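The same site in two structures of uncharacterized protein from Bombyx mori, which is an aldo-keto reductase that probably uses NADPH to reduce carbonyl compounds to alcohols: PDB 5AZ0 (chain A, 2.20 Å), residues M136-S141 and V174-I179, and PDB 5AZ1 (chain B, 2.30 Å), residues M136-S141 and V174-I179. Structure 2 is superposed on structure 1 by the backbone atoms of these residues (RMSD 0.06 Å); each is numbered along its deposited sequence.

Structure 1 (5AZ0); sequences MHWPMS and VSNFNI.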
loop_
_atom_site.group_PDB
_atom_site.type_symbol
_atom_site.label_atom_id
_atom_site.label_comp_id
_atom_site.label_asym_id
_atom_site.label_seq_id
_atom_site.Cartn_x
_atom_site.Cartn_y
_atom_site.Cartn_z
ATOM N N MET A 136 3.190 5.565 -8.556
ATOM C CA MET A 136 2.318 6.689 -8.751
ATOM C C MET A 136 1.229 6.652 -7.738
ATOM O O MET A 136 0.357 5.756 -7.719
ATOM C CB MET A 136 1.832 6.733 -10.194
ATOM C CG MET A 136 1.230 8.117 -10.571
ATOM S SD MET A 136 0.419 8.148 -12.187
ATOM C CE MET A 136 1.527 7.229 -13.276
ATOM N N HIS A 137 1.345 7.529 -6.718
ATOM C CA HIS A 137 0.479 7.439 -5.543
ATOM C C HIS A 137 -1.027 7.527 -5.917
ATOM O O HIS A 137 -1.804 6.761 -5.417
ATOM C CB HIS A 137 0.848 8.488 -4.534
ATOM C CG HIS A 137 0.558 8.114 -3.134
ATOM N ND1 HIS A 137 1.385 8.485 -2.098
ATOM C CD2 HIS A 137 -0.435 7.385 -2.585
ATOM C CE1 HIS A 137 0.900 8.007 -0.964
ATOM N NE2 HIS A 137 -0.195 7.316 -1.230
ATOM N N TRP A 138 -1.368 8.441 -6.831
ATOM C CA TRP A 138 -2.723 8.551 -7.391
ATOM C C TRP A 138 -2.625 8.914 -8.818
ATOM O O TRP A 138 -1.625 9.485 -9.237
ATOM C CB TRP A 138 -3.558 9.630 -6.697
ATOM C CG TRP A 138 -3.826 9.301 -5.310
ATOM C CD1 TRP A 138 -2.990 9.471 -4.264
ATOM C CD2 TRP A 138 -5.036 8.726 -4.773
ATOM N NE1 TRP A 138 -3.614 9.059 -3.077
ATOM C CE2 TRP A 138 -4.854 8.567 -3.381
ATOM C CE3 TRP A 138 -6.263 8.362 -5.332
ATOM C CZ2 TRP A 138 -5.832 8.027 -2.549
ATOM C CZ3 TRP A 138 -7.256 7.802 -4.501
ATOM C CH2 TRP A 138 -7.030 7.639 -3.125
ATOM N N PRO A 139 -3.673 8.597 -9.606
ATOM C CA PRO A 139 -3.668 8.902 -11.023
ATOM C C PRO A 139 -3.906 10.414 -11.345
ATOM O O PRO A 139 -3.630 10.876 -12.484
ATOM C CB PRO A 139 -4.780 7.970 -11.572
ATOM C CG PRO A 139 -5.668 7.753 -10.445
ATOM C CD PRO A 139 -4.817 7.748 -9.222
ATOM N N MET A 140 -4.387 11.180 -10.373
ATOM C CA MET A 140 -4.652 12.631 -10.587
ATOM C C MET A 140 -3.326 13.426 -10.551
ATOM O O MET A 140 -2.360 13.039 -9.877
ATOM C CB MET A 140 -5.614 13.204 -9.548
ATOM C CG MET A 140 -6.879 12.413 -9.365
ATOM S SD MET A 140 -6.825 11.118 -8.134
ATOM C CE MET A 140 -6.458 11.877 -6.560
ATOM N N SER A 141 -3.329 14.513 -11.306
ATOM C CA SER A 141 -2.276 15.488 -11.383
ATOM C C SER A 141 -2.830 16.823 -10.869
ATOM O O SER A 141 -3.608 17.468 -11.569
ATOM C CB SER A 141 -1.854 15.630 -12.814
ATOM O OG SER A 141 -2.894 16.214 -13.640
ATOM N N VAL A 174 1.786 1.399 -9.737
ATOM C CA VAL A 174 0.771 2.413 -9.536
ATOM C C VAL A 174 -0.010 2.141 -8.308
ATOM O O VAL A 174 0.057 1.079 -7.690
ATOM C CB VAL A 174 -0.177 2.560 -10.794
ATOM C CG1 VAL A 174 0.602 2.959 -12.044
ATOM C CG2 VAL A 174 -0.978 1.258 -11.083
ATOM N N SER A 175 -0.796 3.116 -7.940
ATOM C CA SER A 175 -1.658 2.983 -6.827
ATOM C C SER A 175 -2.994 3.701 -7.134
ATOM O O SER A 175 -3.035 4.731 -7.744
ATOM C CB SER A 175 -0.994 3.588 -5.611
ATOM O OG SER A 175 -1.754 3.378 -4.442
ATOM N N ASN A 176 -4.079 3.110 -6.668
ATOM C CA ASN A 176 -5.412 3.615 -6.898
ATOM C C ASN A 176 -5.836 3.759 -8.345
ATOM O O ASN A 176 -6.536 4.698 -8.663
ATOM C CB ASN A 176 -5.612 4.910 -6.176
ATOM C CG ASN A 176 -5.368 4.794 -4.682
ATOM O OD1 ASN A 176 -6.083 4.093 -3.952
ATOM N ND2 ASN A 176 -4.366 5.519 -4.212
ATOM N N PHE A 177 -5.375 2.864 -9.213
ATOM C CA PHE A 177 -5.776 2.904 -10.592
ATOM C C PHE A 177 -7.027 2.006 -10.661
ATOM O O PHE A 177 -7.026 0.895 -10.086
ATOM C CB PHE A 177 -4.668 2.370 -11.523
ATOM C CG PHE A 177 -3.702 3.430 -12.023
ATOM C CD1 PHE A 177 -3.173 4.353 -11.171
ATOM C CD2 PHE A 177 -3.369 3.492 -13.348
ATOM C CE1 PHE A 177 -2.368 5.362 -11.670
ATOM C CE2 PHE A 177 -2.541 4.440 -13.853
ATOM C CZ PHE A 177 -2.055 5.410 -12.993
ATOM N N ASN A 178 -8.069 2.442 -11.373
ATOM C CA ASN A 178 -9.241 1.588 -11.547
ATOM C C ASN A 178 -9.007 0.709 -12.791
ATOM O O ASN A 178 -7.997 0.811 -13.450
ATOM C CB ASN A 178 -10.547 2.424 -11.641
ATOM C CG ASN A 178 -10.585 3.329 -12.856
ATOM O OD1 ASN A 178 -10.009 3.044 -13.914
ATOM N ND2 ASN A 178 -11.196 4.476 -12.686
ATOM N N ILE A 179 -9.994 -0.120 -13.165
ATOM C CA ILE A 179 -9.760 -1.139 -14.172
ATOM C C ILE A 179 -9.579 -0.512 -15.512
ATOM O O ILE A 179 -8.723 -0.955 -16.317
ATOM C CB ILE A 179 -10.898 -2.215 -14.139
ATOM C CG1 ILE A 179 -10.567 -3.384 -15.054
ATOM C CG2 ILE A 179 -12.317 -1.599 -14.467
ATOM C CD1 ILE A 179 -11.531 -4.569 -14.853
#

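Structure 2 (5AZ1); sequences MHWPMS and VSNFNI. With NDP (NADPH dihydro-nicotinamide-adenine-dinucleotide phosphate), chain C.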
loop_
_atom_site.group_PDB
_atom_site.type_symbol
_atom_site.label_atom_id
_atom_site.label_comp_id
_atom_site.label_asym_id
_atom_site.label_seq_id
_atom_site.Cartn_x
_atom_site.Cartn_y
_atom_site.Cartn_z
ATOM N N MET B 136 3.207 5.510 -8.545
ATOM C CA MET B 136 2.361 6.653 -8.775
ATOM C C MET B 136 1.233 6.623 -7.767
ATOM O O MET B 136 0.316 5.789 -7.843
ATOM C CB MET B 136 1.849 6.668 -10.190
ATOM C CG MET B 136 1.241 8.042 -10.548
ATOM S SD MET B 136 0.436 8.104 -12.175
ATOM C CE MET B 136 1.477 7.241 -13.344
ATOM N N HIS B 137 1.335 7.503 -6.768
ATOM C CA HIS B 137 0.489 7.441 -5.570
ATOM C C HIS B 137 -0.995 7.534 -5.921
ATOM O O HIS B 137 -1.799 6.766 -5.399
ATOM C CB HIS B 137 0.888 8.524 -4.557
ATOM C CG HIS B 137 0.587 8.169 -3.139
ATOM N ND1 HIS B 137 1.431 8.496 -2.098
ATOM C CD2 HIS B 137 -0.445 7.485 -2.583
ATOM C CE1 HIS B 137 0.950 7.995 -0.966
ATOM N NE2 HIS B 137 -0.199 7.398 -1.230
ATOM N N TRP B 138 -1.338 8.447 -6.826
ATOM C CA TRP B 138 -2.704 8.549 -7.354
ATOM C C TRP B 138 -2.612 8.918 -8.783
ATOM O O TRP B 138 -1.595 9.476 -9.191
ATOM C CB TRP B 138 -3.506 9.631 -6.626
ATOM C CG TRP B 138 -3.834 9.289 -5.231
ATOM C CD1 TRP B 138 -3.042 9.433 -4.172
ATOM C CD2 TRP B 138 -5.048 8.711 -4.747
ATOM N NE1 TRP B 138 -3.694 9.023 -3.014
ATOM C CE2 TRP B 138 -4.922 8.551 -3.360
ATOM C CE3 TRP B 138 -6.265 8.366 -5.351
ATOM C CZ2 TRP B 138 -5.959 8.022 -2.549
ATOM C CZ3 TRP B 138 -7.297 7.831 -4.544
ATOM C CH2 TRP B 138 -7.109 7.640 -3.172
ATOM N N PRO B 139 -3.684 8.636 -9.575
ATOM C CA PRO B 139 -3.649 8.944 -10.992
ATOM C C PRO B 139 -3.912 10.451 -11.330
ATOM O O PRO B 139 -3.666 10.900 -12.473
ATOM C CB PRO B 139 -4.737 8.010 -11.580
ATOM C CG PRO B 139 -5.616 7.647 -10.463
ATOM C CD PRO B 139 -4.842 7.797 -9.209
ATOM N N MET B 140 -4.382 11.218 -10.366
ATOM C CA MET B 140 -4.645 12.655 -10.578
ATOM C C MET B 140 -3.343 13.453 -10.549
ATOM O O MET B 140 -2.410 13.124 -9.811
ATOM C CB MET B 140 -5.606 13.224 -9.534
ATOM C CG MET B 140 -6.887 12.454 -9.370
ATOM S SD MET B 140 -6.814 11.119 -8.162
ATOM C CE MET B 140 -6.526 11.874 -6.563
ATOM N N SER B 141 -3.312 14.484 -11.390
ATOM C CA SER B 141 -2.274 15.474 -11.411
ATOM C C SER B 141 -2.831 16.809 -10.857
ATOM O O SER B 141 -3.578 17.499 -11.540
ATOM C CB SER B 141 -1.838 15.666 -12.837
ATOM O OG SER B 141 -2.854 16.255 -13.636
ATOM N N VAL B 174 1.789 1.400 -9.715
ATOM C CA VAL B 174 0.767 2.435 -9.573
ATOM C C VAL B 174 -0.041 2.128 -8.336
ATOM O O VAL B 174 0.098 1.083 -7.715
ATOM C CB VAL B 174 -0.139 2.575 -10.839
ATOM C CG1 VAL B 174 0.706 2.917 -12.081
ATOM C CG2 VAL B 174 -0.945 1.267 -11.107
ATOM N N SER B 175 -0.826 3.091 -7.925
ATOM C CA SER B 175 -1.720 2.932 -6.814
ATOM C C SER B 175 -3.025 3.686 -7.108
ATOM O O SER B 175 -3.041 4.696 -7.765
ATOM C CB SER B 175 -1.036 3.505 -5.615
ATOM O OG SER B 175 -1.775 3.367 -4.447
ATOM N N ASN B 176 -4.128 3.143 -6.633
ATOM C CA ASN B 176 -5.462 3.655 -6.888
ATOM C C ASN B 176 -5.863 3.814 -8.336
ATOM O O ASN B 176 -6.530 4.785 -8.658
ATOM C CB ASN B 176 -5.644 4.971 -6.161
ATOM C CG ASN B 176 -5.397 4.851 -4.698
ATOM O OD1 ASN B 176 -6.151 4.184 -3.972
ATOM N ND2 ASN B 176 -4.352 5.530 -4.231
ATOM N N PHE B 177 -5.381 2.912 -9.197
ATOM C CA PHE B 177 -5.784 2.877 -10.583
ATOM C C PHE B 177 -7.012 1.953 -10.643
ATOM O O PHE B 177 -7.040 0.882 -10.000
ATOM C CB PHE B 177 -4.670 2.348 -11.506
ATOM C CG PHE B 177 -3.714 3.416 -12.022
ATOM C CD1 PHE B 177 -3.189 4.342 -11.200
ATOM C CD2 PHE B 177 -3.382 3.464 -13.347
ATOM C CE1 PHE B 177 -2.349 5.339 -11.690
ATOM C CE2 PHE B 177 -2.545 4.423 -13.866
ATOM C CZ PHE B 177 -2.046 5.394 -13.017
ATOM N N ASN B 178 -8.037 2.383 -11.383
ATOM C CA ASN B 178 -9.216 1.553 -11.613
ATOM C C ASN B 178 -8.986 0.686 -12.842
ATOM O O ASN B 178 -7.947 0.781 -13.507
ATOM C CB ASN B 178 -10.507 2.384 -11.696
ATOM C CG ASN B 178 -10.550 3.300 -12.893
ATOM O OD1 ASN B 178 -9.985 3.020 -13.986
ATOM N ND2 ASN B 178 -11.176 4.434 -12.697
ATOM N N ILE B 179 -9.985 -0.150 -13.170
ATOM C CA ILE B 179 -9.774 -1.188 -14.175
ATOM C C ILE B 179 -9.575 -0.527 -15.510
ATOM O O ILE B 179 -8.711 -0.965 -16.275
ATOM C CB ILE B 179 -10.900 -2.271 -14.149
ATOM C CG1 ILE B 179 -10.599 -3.427 -15.084
ATOM C CG2 ILE B 179 -12.306 -1.672 -14.464
ATOM C CD1 ILE B 179 -11.468 -4.654 -14.782
HETATM P PA NDP C . -5.007 -0.664 8.368
HETATM O O1A NDP C . -6.197 -1.407 7.754
HETATM O O2A NDP C . -3.627 -1.224 8.331
HETATM O O5B NDP C . -5.392 -0.559 9.958
HETATM C C5B NDP C . -4.706 0.305 10.850
HETATM C C4B NDP C . -5.277 0.150 12.256
HETATM O O4B NDP C . -5.388 -1.233 12.633
HETATM C C3B NDP C . -4.398 0.849 13.314
HETATM O O3B NDP C . -5.174 1.823 13.996
HETATM C C2B NDP C . -3.879 -0.286 14.202
HETATM O O2B NDP C . -3.699 0.047 15.582
HETATM C C1B NDP C . -4.894 -1.393 13.974
HETATM N N9A NDP C . -4.343 -2.744 13.988
HETATM C C8A NDP C . -3.310 -3.204 13.247
HETATM N N7A NDP C . -3.101 -4.513 13.472
HETATM C C5A NDP C . -4.052 -4.903 14.342
HETATM C C6A NDP C . -4.387 -6.171 14.988
HETATM N N6A NDP C . -3.620 -7.259 14.676
HETATM N N1A NDP C . -5.449 -6.159 15.866
HETATM C C2A NDP C . -6.175 -5.044 16.142
HETATM N N3A NDP C . -5.927 -3.849 15.572
HETATM C C4A NDP C . -4.888 -3.739 14.683
HETATM O O3 NDP C . -5.109 0.869 7.914
HETATM P PN NDP C . -4.056 1.697 7.042
HETATM O O1N NDP C . -4.878 2.387 5.997
HETATM O O2N NDP C . -3.145 2.509 7.953
HETATM O O5D NDP C . -3.106 0.499 6.461
HETATM C C5D NDP C . -2.466 0.626 5.256
HETATM C C4D NDP C . -1.049 1.143 5.107
HETATM O O4D NDP C . -1.048 1.144 3.656
HETATM C C3D NDP C . -0.566 2.555 5.445
HETATM O O3D NDP C . 0.277 2.553 6.573
HETATM C C2D NDP C . 0.243 2.918 4.204
HETATM O O2D NDP C . 1.526 2.251 4.265
HETATM C C1D NDP C . -0.648 2.375 3.076
HETATM N N1N NDP C . -1.808 3.229 2.535
HETATM C C2N NDP C . -1.743 3.573 1.214
HETATM C C3N NDP C . -2.692 4.376 0.554
HETATM C C7N NDP C . -2.535 4.690 -0.922
HETATM O O7N NDP C . -3.232 5.615 -1.355
HETATM N N7N NDP C . -1.653 4.002 -1.724
HETATM C C4N NDP C . -3.864 4.966 1.336
HETATM C C5N NDP C . -3.874 4.519 2.742
HETATM C C6N NDP C . -2.880 3.691 3.260
HETATM P P2B NDP C . -2.277 0.508 16.223
HETATM O O1X NDP C . -1.467 1.286 15.166
HETATM O O2X NDP C . -2.755 1.506 17.245
HETATM O O3X NDP C . -1.701 -0.830 16.597
#

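Structure 1 (5AZ0)
Asn176 lies flat over the six-membered ring of Trp138, where the adjacent parallel strands 133-136 and 172-175 end at the C-terminal mouth of the TIM barrel, the active-site side of this fold. Its CB sits 4.0 Å from the centroid of that ring, a CH-pi contact over the face. CG lies 3.6 Å from Trp138 CZ3, with the amide plane 16° from that of the indole. At the tip, ND2 is 3.2 Å from Trp138 CE2 and donates to His137 O at 3.1 Å, a bond consistent with this orientation of the amide, while OD1 is hydrogen-bonded to Tyr223. A chi1 of -175° brings Ser175 OG to Gln197 O, its hydrogen-bond acceptor. Met136 SD reaches the edge of the Phe177 ring in a Met-aromatic contact, 3.8 Å from CZ, and Pro139 CB packs 3.6 Å from Phe177 CE1.

Structure 2 (5AZ1)
Stacked on the indole of Trp138, Asn176 reaches the nicotinamide carboxamide of NADPH. Its CB is 3.9 Å from the centroid of the six-membered ring, a CH-pi contact over the face. CG follows at 3.5 Å from Trp138 CZ3, the amide and indole planes 14° apart. ND2, 3.2 Å from Trp138 CE2, uses its two N-H groups on His137 O at 3.1 Å and NADPH O7N at 3.1 Å (166°); OD1 is hydrogen-bonded to Tyr223. A chi1 of -178° brings Ser175 OG to Gln197 O, its hydrogen-bond acceptor. NADPH N7N donates to Ser175 OG at 2.8 Å. O7N lies in plane at the His137 ring edge. Met136 SD meets the edge of the Phe177 ring, a Met-aromatic contact 3.8 Å from CZ, with Pro139 CB 3.6 Å from Phe177 CE1. Asn176 and Ser175 thus bind the carboxamide together.

Comparison
The main change is NADPH, present in structure 2 alone, where it touches His137(B), Trp138(B), Ser175(B) and Asn176(B). The site in structure 1 is not empty, an acetate ion being bound there, wholly or in part. No movement above the error accompanies the cofactor in these two segments: the CA atoms that can be compared coincide, and the side chains of His137(A), Trp138(A), Ser175(A) and Asn176(A) keep the places of their counterparts. The bond from Asn176(A) ND2 to His137(A) O is 3.1 Å long, as is that from Asn176(B) ND2 to His137(B) O. What comes with the nicotinamide carboxamide is an acceptor and a donor. Its O7N receives Asn176(B) ND2 at 3.1 Å, and its N7N donates to Ser175(B) OG at 2.8 Å. These two bonds, from adjacent residues, probably help to set the rotation of the carboxamide. O7N also comes to 3.5 Å from His137(B) NE2 and 3.8 Å from Trp138(B) NE1.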